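Local coordinates for U4/U6 snRNA-associated-splicing factor PRP24 (Saccharomyces cerevisiae, PDB 4N0T), which binds U6 small nuclear RNA through RNA recognition motifs and serves as a recycling factor of the spliceosome, linked to the annealing of U6 with U4 RNA, at residues R99-L104 / I115-L120; F128-V133 / S161-K166; C85-T90 / R140-K145. One frame throughout, in Å; residues are numbered along the deposited sequence.

Contact 1 of 3, residues R99-L104 / I115-L120. With nucleotides of chain B.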
# COMPACT_ATOMS: atom_id res chain seq x y z
N ARG A 99 13.59 -1.52 -5.44
CA ARG A 99 14.70 -1.47 -6.39
C ARG A 99 14.35 -0.57 -7.57
O ARG A 99 15.18 0.24 -7.99
CB ARG A 99 15.01 -2.89 -6.87
CG ARG A 99 16.22 -3.03 -7.79
CD ARG A 99 16.19 -4.42 -8.44
NE ARG A 99 17.49 -4.92 -8.85
CZ ARG A 99 17.75 -6.20 -9.13
NH1 ARG A 99 16.79 -7.11 -9.02
NH2 ARG A 99 18.97 -6.57 -9.50
N ASN A 100 13.12 -0.70 -8.08
CA ASN A 100 12.69 0.16 -9.18
C ASN A 100 12.74 1.63 -8.80
O ASN A 100 13.13 2.48 -9.60
CB ASN A 100 11.27 -0.20 -9.65
CG ASN A 100 11.18 -1.59 -10.27
OD1 ASN A 100 10.25 -2.34 -9.99
ND2 ASN A 100 12.14 -1.92 -11.11
N ILE A 101 12.33 1.94 -7.58
CA ILE A 101 12.33 3.32 -7.13
C ILE A 101 13.77 3.80 -6.97
O ILE A 101 14.11 4.93 -7.35
CB ILE A 101 11.55 3.48 -5.81
CG1 ILE A 101 10.08 3.12 -6.06
CG2 ILE A 101 11.70 4.89 -5.27
CD1 ILE A 101 9.23 3.00 -4.79
N ARG A 102 14.60 2.93 -6.41
CA ARG A 102 16.01 3.28 -6.23
C ARG A 102 16.63 3.58 -7.59
O ARG A 102 17.36 4.56 -7.73
CB ARG A 102 16.76 2.15 -5.52
CG ARG A 102 18.21 2.54 -5.16
CD ARG A 102 18.92 1.45 -4.37
NE ARG A 102 18.06 0.89 -3.32
CZ ARG A 102 18.05 1.31 -2.05
NH1 ARG A 102 18.85 2.28 -1.65
NH2 ARG A 102 17.22 0.74 -1.18
N ASP A 103 16.30 2.77 -8.59
CA ASP A 103 16.86 2.97 -9.92
C ASP A 103 16.38 4.27 -10.58
O ASP A 103 17.15 4.93 -11.28
CB ASP A 103 16.61 1.73 -10.80
CG ASP A 103 17.34 0.50 -10.28
OD1 ASP A 103 18.33 0.66 -9.54
OD2 ASP A 103 16.91 -0.63 -10.61
N LEU A 104 15.12 4.65 -10.36
CA LEU A 104 14.63 5.96 -10.80
C LEU A 104 15.51 7.12 -10.35
O LEU A 104 15.85 8.00 -11.14
CB LEU A 104 13.22 6.25 -10.25
CG LEU A 104 11.94 5.87 -11.00
CD1 LEU A 104 10.77 6.56 -10.32
CD2 LEU A 104 12.03 6.27 -12.46
N ILE A 115 14.31 3.69 1.40
CA ILE A 115 13.04 3.69 0.69
C ILE A 115 12.10 2.81 1.50
O ILE A 115 12.39 1.64 1.76
CB ILE A 115 13.21 3.14 -0.75
CG1 ILE A 115 14.17 4.04 -1.53
CG2 ILE A 115 11.87 3.11 -1.50
CD1 ILE A 115 14.70 3.39 -2.81
N ARG A 116 10.97 3.38 1.92
CA ARG A 116 10.09 2.70 2.87
C ARG A 116 8.69 2.58 2.31
O ARG A 116 8.06 3.57 1.98
CB ARG A 116 10.06 3.49 4.18
CG ARG A 116 11.48 3.64 4.79
CD ARG A 116 11.47 4.37 6.13
NE ARG A 116 11.10 5.78 6.07
CZ ARG A 116 11.92 6.79 5.80
NH1 ARG A 116 13.21 6.57 5.50
NH2 ARG A 116 11.45 8.03 5.82
N LEU A 117 8.20 1.34 2.25
CA LEU A 117 6.90 1.03 1.67
C LEU A 117 5.95 0.54 2.77
O LEU A 117 6.41 0.02 3.80
CB LEU A 117 7.07 -0.05 0.59
CG LEU A 117 7.65 0.29 -0.79
CD1 LEU A 117 6.61 0.91 -1.69
CD2 LEU A 117 8.88 1.18 -0.79
N PRO A 118 4.64 0.70 2.55
CA PRO A 118 3.65 0.42 3.61
C PRO A 118 3.16 -1.02 3.63
O PRO A 118 3.19 -1.73 2.62
CB PRO A 118 2.50 1.35 3.24
CG PRO A 118 2.54 1.38 1.73
CD PRO A 118 4.03 1.41 1.41
N SER A 119 2.66 -1.44 4.79
CA SER A 119 2.03 -2.76 4.94
C SER A 119 0.70 -2.82 4.20
O SER A 119 -0.12 -1.89 4.27
CB SER A 119 1.75 -3.05 6.42
OG SER A 119 0.90 -4.18 6.57
N LEU A 120 0.45 -3.93 3.51
CA LEU A 120 -0.83 -4.10 2.82
C LEU A 120 -1.83 -4.89 3.66
O LEU A 120 -2.89 -5.29 3.17
CB LEU A 120 -0.61 -4.81 1.48
CG LEU A 120 0.52 -4.25 0.63
CD1 LEU A 120 0.56 -4.97 -0.73
CD2 LEU A 120 0.37 -2.76 0.43
P G B 21 -0.17 6.94 6.91
OP1 G B 21 -1.60 6.53 6.75
OP2 G B 21 0.22 7.46 8.26
O5' G B 21 0.76 5.72 6.51
C5' G B 21 2.16 5.90 6.35
C4' G B 21 2.88 4.58 6.26
O4' G B 21 4.26 4.84 5.88
C3' G B 21 2.97 3.79 7.55
O3' G B 21 3.26 2.45 7.17
C2' G B 21 4.24 4.37 8.17
O2' G B 21 4.79 3.58 9.19
C1' G B 21 5.12 4.43 6.93
N9 G B 21 6.22 5.37 6.96
C8 G B 21 7.51 5.02 6.65
N7 G B 21 8.31 6.03 6.70
C5 G B 21 7.53 7.11 7.03
C6 G B 21 7.89 8.46 7.19
O6 G B 21 9.02 8.98 7.10
N1 G B 21 6.79 9.24 7.53
C2 G B 21 5.50 8.76 7.65
N2 G B 21 4.56 9.67 7.96
N3 G B 21 5.15 7.50 7.50
C4 G B 21 6.21 6.73 7.18
P A B 22 2.38 1.21 7.70
OP1 A B 22 3.06 0.00 7.16
OP2 A B 22 0.93 1.43 7.46
O5' A B 22 2.67 1.19 9.26
C5' A B 22 1.74 1.74 10.19
C4' A B 22 2.07 1.23 11.57
O4' A B 22 1.81 -0.21 11.58
C3' A B 22 3.53 1.40 11.95
O3' A B 22 3.64 1.66 13.35
C2' A B 22 4.14 0.04 11.64
O2' A B 22 5.29 -0.29 12.40
C1' A B 22 2.98 -0.90 11.94
N9 A B 22 3.05 -2.13 11.16
C8 A B 22 3.06 -2.28 9.79
N7 A B 22 3.16 -3.52 9.40
C5 A B 22 3.23 -4.25 10.58
C6 A B 22 3.34 -5.62 10.84
N6 A B 22 3.41 -6.56 9.90
N1 A B 22 3.38 -6.00 12.14
C2 A B 22 3.31 -5.06 13.09
N3 A B 22 3.20 -3.74 12.97
C4 A B 22 3.16 -3.40 11.67
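Ile-115, near the end of strand 112-116, drives its CD1 methyl against the flank of helix 98-107 and lands 3.6 Å from CB of Arg-102. Its CG1 branch lies anti to the carbonyl carbon (chi1 -62°), which carries CD1 out to the helix, while the CG2 branch turns to Ile-101. There the contact is looser: Ile-115 CG2 sits 4.2 Å from Ile-101 CG2. Arg-102 starts out past the strand rather than at it, but its chain bends at chi3 (-44°) and folds the guanidinium back, so that one flat face has the same Ile-115 CD1 over its centre, 3.9 Å above the plane. One methyl thus packs on both the root and the head of the arginine. Farther along, Ile-101 CD1 meets Leu-117 CD2 at 4.4 Å.

The next residue on the strand, Arg-116, belongs to the RNA-binding side. It reads the Hoogsteen edge of G21 of chain B with two bonds, from NE to N7 at 2.9 Å and from NH2 to O6 at 2.9 Å, and a salt bridge from its NH1 to Asp-132 steadies it. Beyond it, Ser-119 N donates to OP1 of A22 of chain B at 2.8 Å.

Helix 98-107 is one of two that an RNA recognition motif packs on the sheet face away from the RNA; here it covers outer strand 112-116, and Ile-101 reaches Ile-131 of strand 128-133.

Contact 2 of 3, residues F128-V133 / S161-K166. With nucleotides of chain B.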
# COMPACT_ATOMS: atom_id res chain seq x y z
N PHE A 128 2.45 3.64 -1.96
CA PHE A 128 3.16 4.91 -1.87
C PHE A 128 4.48 4.58 -1.20
O PHE A 128 4.69 3.45 -0.76
CB PHE A 128 2.39 5.97 -1.06
CG PHE A 128 2.01 5.52 0.33
CD1 PHE A 128 2.92 5.64 1.39
CD2 PHE A 128 0.75 4.97 0.58
CE1 PHE A 128 2.57 5.22 2.68
CE2 PHE A 128 0.38 4.55 1.86
CZ PHE A 128 1.30 4.67 2.91
N ALA A 129 5.37 5.56 -1.11
CA ALA A 129 6.69 5.33 -0.52
C ALA A 129 7.27 6.60 0.05
O ALA A 129 7.01 7.69 -0.46
CB ALA A 129 7.67 4.73 -1.56
N TYR A 130 8.07 6.44 1.10
CA TYR A 130 8.89 7.52 1.61
C TYR A 130 10.33 7.26 1.20
O TYR A 130 10.81 6.11 1.26
CB TYR A 130 8.80 7.63 3.13
CG TYR A 130 7.48 8.19 3.59
CD1 TYR A 130 7.29 9.55 3.73
CD2 TYR A 130 6.42 7.34 3.87
CE1 TYR A 130 6.08 10.06 4.15
CE2 TYR A 130 5.20 7.83 4.27
CZ TYR A 130 5.04 9.18 4.42
OH TYR A 130 3.81 9.65 4.82
N ILE A 131 11.02 8.32 0.77
CA ILE A 131 12.41 8.17 0.34
C ILE A 131 13.24 9.26 0.98
O ILE A 131 12.90 10.44 0.87
CB ILE A 131 12.53 8.35 -1.19
CG1 ILE A 131 11.62 7.37 -1.92
CG2 ILE A 131 13.98 8.13 -1.62
CD1 ILE A 131 11.08 7.93 -3.23
N ASP A 132 14.33 8.86 1.64
CA ASP A 132 15.27 9.83 2.19
C ASP A 132 16.46 9.96 1.25
O ASP A 132 17.04 8.96 0.83
CB ASP A 132 15.78 9.39 3.56
CG ASP A 132 14.71 9.46 4.64
OD1 ASP A 132 13.72 10.19 4.45
OD2 ASP A 132 14.88 8.77 5.66
N VAL A 133 16.78 11.21 0.90
CA VAL A 133 17.98 11.49 0.11
C VAL A 133 18.99 12.25 0.97
O VAL A 133 18.79 12.37 2.18
CB VAL A 133 17.63 12.24 -1.19
CG1 VAL A 133 16.75 11.36 -2.04
CG2 VAL A 133 16.93 13.57 -0.91
N SER A 161 8.09 15.61 1.39
CA SER A 161 7.23 14.99 2.40
C SER A 161 6.75 15.94 3.50
O SER A 161 7.56 16.59 4.18
CB SER A 161 7.93 13.77 3.02
OG SER A 161 7.13 13.22 4.06
N ASN A 162 5.43 16.03 3.65
CA ASN A 162 4.81 16.67 4.81
C ASN A 162 3.39 16.15 4.90
O ASN A 162 2.52 16.60 4.16
CB ASN A 162 4.79 18.20 4.72
CG ASN A 162 4.16 18.85 5.96
OD1 ASN A 162 3.67 18.16 6.88
ND2 ASN A 162 4.19 20.18 6.01
N PRO A 163 3.15 15.18 5.79
CA PRO A 163 1.82 14.57 5.88
C PRO A 163 0.69 15.56 6.15
O PRO A 163 -0.45 15.26 5.78
CB PRO A 163 1.98 13.58 7.04
CG PRO A 163 3.42 13.21 7.01
CD PRO A 163 4.14 14.50 6.63
N LEU A 164 0.98 16.71 6.76
CA LEU A 164 -0.06 17.69 7.01
C LEU A 164 -0.62 18.25 5.70
O LEU A 164 -1.75 18.73 5.65
CB LEU A 164 0.47 18.83 7.90
CG LEU A 164 0.86 18.36 9.30
CD1 LEU A 164 1.52 19.48 10.08
CD2 LEU A 164 -0.38 17.85 10.05
N GLU A 165 0.19 18.17 4.64
CA GLU A 165 -0.21 18.72 3.35
C GLU A 165 -0.88 17.70 2.44
O GLU A 165 -1.09 17.97 1.25
CB GLU A 165 1.02 19.31 2.65
CG GLU A 165 1.70 20.38 3.47
CD GLU A 165 2.97 20.88 2.83
OE1 GLU A 165 3.52 20.18 1.94
OE2 GLU A 165 3.44 21.98 3.22
N LYS A 166 -1.20 16.53 2.98
CA LYS A 166 -1.74 15.45 2.15
C LYS A 166 -2.99 15.86 1.38
O LYS A 166 -3.86 16.58 1.90
CB LYS A 166 -2.02 14.20 3.00
CG LYS A 166 -3.14 14.37 4.02
CD LYS A 166 -3.41 13.04 4.72
CE LYS A 166 -4.68 13.09 5.55
NZ LYS A 166 -4.94 11.75 6.14
P A B 20 -3.44 8.77 1.39
OP1 A B 20 -4.11 7.44 1.28
OP2 A B 20 -4.28 9.96 1.70
O5' A B 20 -2.29 8.70 2.49
C5' A B 20 -1.38 7.60 2.56
C4' A B 20 -0.25 7.89 3.50
O4' A B 20 0.64 8.84 2.85
C3' A B 20 -0.66 8.52 4.84
O3' A B 20 0.23 8.09 5.86
C2' A B 20 -0.43 10.01 4.58
O2' A B 20 -0.19 10.77 5.75
C1' A B 20 0.80 9.98 3.67
N9 A B 20 0.90 11.16 2.81
C8 A B 20 -0.02 11.61 1.89
N7 A B 20 0.34 12.73 1.31
C5 A B 20 1.58 13.02 1.86
C6 A B 20 2.49 14.08 1.67
N6 A B 20 2.27 15.08 0.81
N1 A B 20 3.63 14.07 2.40
C2 A B 20 3.83 13.08 3.28
N3 A B 20 3.04 12.04 3.55
C4 A B 20 1.93 12.07 2.80
P G B 21 -0.17 6.94 6.91
OP1 G B 21 -1.60 6.53 6.75
OP2 G B 21 0.22 7.46 8.26
O5' G B 21 0.76 5.72 6.51
C5' G B 21 2.16 5.90 6.35
C4' G B 21 2.88 4.58 6.26
O4' G B 21 4.26 4.84 5.88
C3' G B 21 2.97 3.79 7.55
O3' G B 21 3.26 2.45 7.17
C2' G B 21 4.24 4.37 8.17
O2' G B 21 4.79 3.58 9.19
C1' G B 21 5.12 4.43 6.93
N9 G B 21 6.22 5.37 6.96
C8 G B 21 7.51 5.02 6.65
N7 G B 21 8.31 6.03 6.70
C5 G B 21 7.53 7.11 7.03
C6 G B 21 7.89 8.46 7.19
O6 G B 21 9.02 8.98 7.10
N1 G B 21 6.79 9.24 7.53
C2 G B 21 5.50 8.76 7.65
N2 G B 21 4.56 9.67 7.96
N3 G B 21 5.15 7.50 7.50
C4 G B 21 6.21 6.73 7.18
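Tyr-130 on strand 128-133 meets the loop after strand 154-160 at its ring edge, where Ser-161 OG lies near the ring plane, 3.3 Å from Tyr-130 CE1. Its place in the strand puts it on the RNA side; chi1 of -73°, with CG anti to the carbonyl carbon, sets the ring flat beneath G21 of chain B. CB lies nearest N7 of that guanine. CG comes next, against C5 and C6, and C6 stands 3.5 Å above the ring plane, over its centre. On one side of the ring CD2 and CE2 run under C4, C5 and N3 of the guanine; on the other, CD1 and CE1 pass below C6 and N1 and have the serine hydroxyl beside them. CZ sits under C2 of G21. At the tip, OH donates a hydrogen bond to N3 of A20 of chain B at 2.8 Å; N2 of G21 also approaches OH, at 3.2 Å, and CG of Pro-163 lies 4.2 Å from it.

The loop takes hold of the same adenine. Asn-162 N donates to N1 of A20 at 2.9 Å, Pro-163 packs near C2 and N3, and CB of Lys-166 comes within 3.3 Å of N7 of A20. Asn-162 OD1 accepts from Leu-164 N in an Asx turn, tying the loop together just past the donor. Phe-128 sits against the RNA sugars, with C4' of A20 over one face toward the rim and C4' of G21 at its edge.

Direct protein contact between the segments is slight; the bases fill out the interface. One tyrosine serves two nucleotides, its face by stacking and its hydroxyl by a bond. The Asn-162 N bond to N1 of A20, an atom protonated in guanine, is consistent with selection for adenine.

Contact 3 of 3, residues C85-T90 / R140-K145. With nucleotides of chain B.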
# COMPACT_ATOMS: atom_id res chain seq x y z
N CYS A 85 15.00 16.41 3.61
CA CYS A 85 15.59 15.43 2.71
C CYS A 85 14.69 14.23 2.45
O CYS A 85 15.19 13.17 2.07
CB CYS A 85 16.89 14.91 3.30
SG CYS A 85 18.24 16.12 3.31
N THR A 86 13.38 14.38 2.65
CA THR A 86 12.48 13.25 2.50
C THR A 86 11.42 13.53 1.43
O THR A 86 10.78 14.59 1.43
CB THR A 86 11.80 12.91 3.84
OG1 THR A 86 12.80 12.62 4.83
CG2 THR A 86 10.88 11.70 3.69
N LEU A 87 11.25 12.57 0.52
CA LEU A 87 10.21 12.64 -0.50
C LEU A 87 9.08 11.70 -0.13
O LEU A 87 9.28 10.67 0.51
CB LEU A 87 10.77 12.16 -1.82
CG LEU A 87 12.03 12.90 -2.26
CD1 LEU A 87 12.74 12.09 -3.32
CD2 LEU A 87 11.62 14.25 -2.77
N TRP A 88 7.87 12.06 -0.56
CA TRP A 88 6.78 11.11 -0.56
C TRP A 88 6.35 10.92 -2.01
O TRP A 88 6.17 11.89 -2.75
CB TRP A 88 5.62 11.62 0.30
CG TRP A 88 4.39 10.75 0.31
CD1 TRP A 88 4.15 9.68 1.12
CD2 TRP A 88 3.20 10.95 -0.46
NE1 TRP A 88 2.88 9.17 0.88
CE2 TRP A 88 2.29 9.93 -0.10
CE3 TRP A 88 2.82 11.87 -1.44
CZ2 TRP A 88 1.02 9.81 -0.68
CZ3 TRP A 88 1.56 11.76 -2.01
CH2 TRP A 88 0.67 10.74 -1.63
N MET A 89 6.23 9.66 -2.40
CA MET A 89 5.92 9.30 -3.78
C MET A 89 4.69 8.40 -3.84
O MET A 89 4.53 7.50 -3.01
CB MET A 89 7.14 8.61 -4.39
CG MET A 89 7.04 8.27 -5.85
SD MET A 89 8.59 7.46 -6.38
CE MET A 89 9.68 8.87 -6.46
N THR A 90 3.80 8.65 -4.79
CA THR A 90 2.71 7.72 -5.01
C THR A 90 2.37 7.56 -6.49
O THR A 90 2.90 8.28 -7.35
CB THR A 90 1.45 8.09 -4.19
OG1 THR A 90 0.58 6.96 -4.15
CG2 THR A 90 0.69 9.28 -4.82
N ARG A 140 14.61 18.57 -3.82
CA ARG A 140 13.92 19.46 -4.76
C ARG A 140 14.13 19.02 -6.21
O ARG A 140 13.24 19.19 -7.05
CB ARG A 140 14.37 20.92 -4.59
CG ARG A 140 13.95 21.55 -3.26
CD ARG A 140 12.42 21.65 -3.12
NE ARG A 140 12.04 22.29 -1.86
CZ ARG A 140 10.79 22.41 -1.42
NH1 ARG A 140 9.78 21.93 -2.15
NH2 ARG A 140 10.53 23.00 -0.26
N TYR A 141 15.29 18.45 -6.51
CA TYR A 141 15.59 17.98 -7.85
C TYR A 141 14.74 16.76 -8.21
O TYR A 141 14.26 16.63 -9.34
CB TYR A 141 17.10 17.70 -8.00
CG TYR A 141 17.53 17.40 -9.42
CD1 TYR A 141 17.43 18.36 -10.42
CD2 TYR A 141 18.07 16.16 -9.76
CE1 TYR A 141 17.83 18.10 -11.72
CE2 TYR A 141 18.47 15.88 -11.06
CZ TYR A 141 18.35 16.86 -12.03
OH TYR A 141 18.75 16.61 -13.33
N CYS A 142 14.54 15.86 -7.25
CA CYS A 142 13.64 14.72 -7.48
C CYS A 142 12.22 15.17 -7.80
O CYS A 142 11.57 14.58 -8.66
CB CYS A 142 13.60 13.80 -6.26
SG CYS A 142 15.13 12.88 -5.99
N VAL A 143 11.74 16.20 -7.12
CA VAL A 143 10.40 16.71 -7.41
C VAL A 143 10.38 17.26 -8.84
O VAL A 143 9.48 16.95 -9.62
CB VAL A 143 9.96 17.80 -6.43
CG1 VAL A 143 8.61 18.40 -6.86
CG2 VAL A 143 9.84 17.24 -5.01
N GLU A 144 11.39 18.06 -9.17
CA GLU A 144 11.49 18.68 -10.49
C GLU A 144 11.46 17.66 -11.62
O GLU A 144 10.71 17.82 -12.59
CB GLU A 144 12.78 19.50 -10.59
CG GLU A 144 12.96 20.20 -11.92
CD GLU A 144 14.39 20.67 -12.17
OE1 GLU A 144 15.07 21.09 -11.21
OE2 GLU A 144 14.83 20.61 -13.34
N LYS A 145 12.23 16.58 -11.48
CA LYS A 145 12.36 15.61 -12.56
C LYS A 145 11.33 14.48 -12.54
O LYS A 145 11.02 13.93 -13.59
CB LYS A 145 13.76 14.99 -12.54
CG LYS A 145 14.90 16.00 -12.61
CD LYS A 145 15.01 16.66 -13.98
CE LYS A 145 15.37 15.64 -15.05
NZ LYS A 145 16.02 16.29 -16.24
P A B 20 -3.44 8.77 1.39
OP1 A B 20 -4.11 7.44 1.28
OP2 A B 20 -4.28 9.96 1.70
O5' A B 20 -2.29 8.70 2.49
C5' A B 20 -1.38 7.60 2.56
C4' A B 20 -0.25 7.89 3.50
O4' A B 20 0.64 8.84 2.85
C3' A B 20 -0.66 8.52 4.84
O3' A B 20 0.23 8.09 5.86
C2' A B 20 -0.43 10.01 4.58
O2' A B 20 -0.19 10.77 5.75
C1' A B 20 0.80 9.98 3.67
N9 A B 20 0.90 11.16 2.81
C8 A B 20 -0.02 11.61 1.89
N7 A B 20 0.34 12.73 1.31
C5 A B 20 1.58 13.02 1.86
C6 A B 20 2.49 14.08 1.67
N6 A B 20 2.27 15.08 0.81
N1 A B 20 3.63 14.07 2.40
C2 A B 20 3.83 13.08 3.28
N3 A B 20 3.04 12.04 3.55
C4 A B 20 1.93 12.07 2.80
P C B 19 -3.06 4.39 -1.89
OP1 C B 19 -2.10 3.88 -0.89
OP2 C B 19 -4.49 3.98 -1.83
O5' C B 19 -3.10 5.98 -1.90
C5' C B 19 -1.89 6.72 -1.93
C4' C B 19 -2.17 8.18 -2.15
O4' C B 19 -2.77 8.37 -3.46
C3' C B 19 -3.20 8.77 -1.20
O3' C B 19 -2.63 9.10 0.05
C2' C B 19 -3.72 9.95 -1.99
O2' C B 19 -2.76 11.01 -1.98
C1' C B 19 -3.77 9.36 -3.39
N1 C B 19 -5.08 8.71 -3.67
C2 C B 19 -6.13 9.54 -4.06
O2 C B 19 -5.91 10.77 -4.14
N3 C B 19 -7.33 8.99 -4.33
C4 C B 19 -7.51 7.66 -4.21
N4 C B 19 -8.73 7.16 -4.48
C5 C B 19 -6.46 6.78 -3.82
C6 C B 19 -5.26 7.35 -3.55
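Trp-88 lays one face of its indole under the base of A20 of chain B, with C5 of the adenine 3.5 Å above the plane and over the ring centre. At the indole edge, near its plane, lies O2' of C19 of chain B, 3.5 Å from Trp-88 CH2; NE1 comes within 3.0 Å of O4' of the A20 ribose. Tyr-130 and Phe-128 both meet this indole, with ring planes turned about 60° and 35° from it. On the helix, the Tyr-141 ring has Lys-145 CG over one face, toward its rim. This is the RNA recognition motif: an antiparallel sheet presenting aromatic side chains to RNA on one side, with two helices packed on the other. Strand 86-90 lies centrally in that sheet, and its register puts Trp-88 on the RNA side.

Leu-87, its neighbour in the strand, points the other way, into the protein and at helix 136-146. No hydrogen bond joins strand and helix here, so the contact is apolar packing. Cys-142 also touches Ile-108 and Val-110 of the loop between helix 98-107 and strand 112-116, which extends the hydrophobic layer beyond the strand. CD2 of Leu-87 touches both CB of Cys-142, at 4.0 Å, and CG2 of Val-143, at 4.1 Å, while CD1 of Leu-87 lies on Cys-142 alone of the two, 3.5 Å from its CB and 3.7 Å from its SG.

In the fold
All three contacts belong to the second RNA recognition motif and converge on one five-stranded sheet. Strand 128-133 of contact 2 lies between strand 112-116 of contact 1 and strand 86-90 of contact 3. The centres of contacts 2 and 3 are about 9 Å apart, and each is about 13 Å from that of contact 1. Along the chain, contact 1 is nested within the loop closed by contact 3 and is complete before contact 2 opens; contacts 2 and 3 interleave. Contacts 1 and 3 set helices 98-107 and 136-146 against the sheet, whereas contact 2 joins its RNA-binding side to the following loop. Consecutive nucleotides C19 to A22 are thereby spread across a single domain.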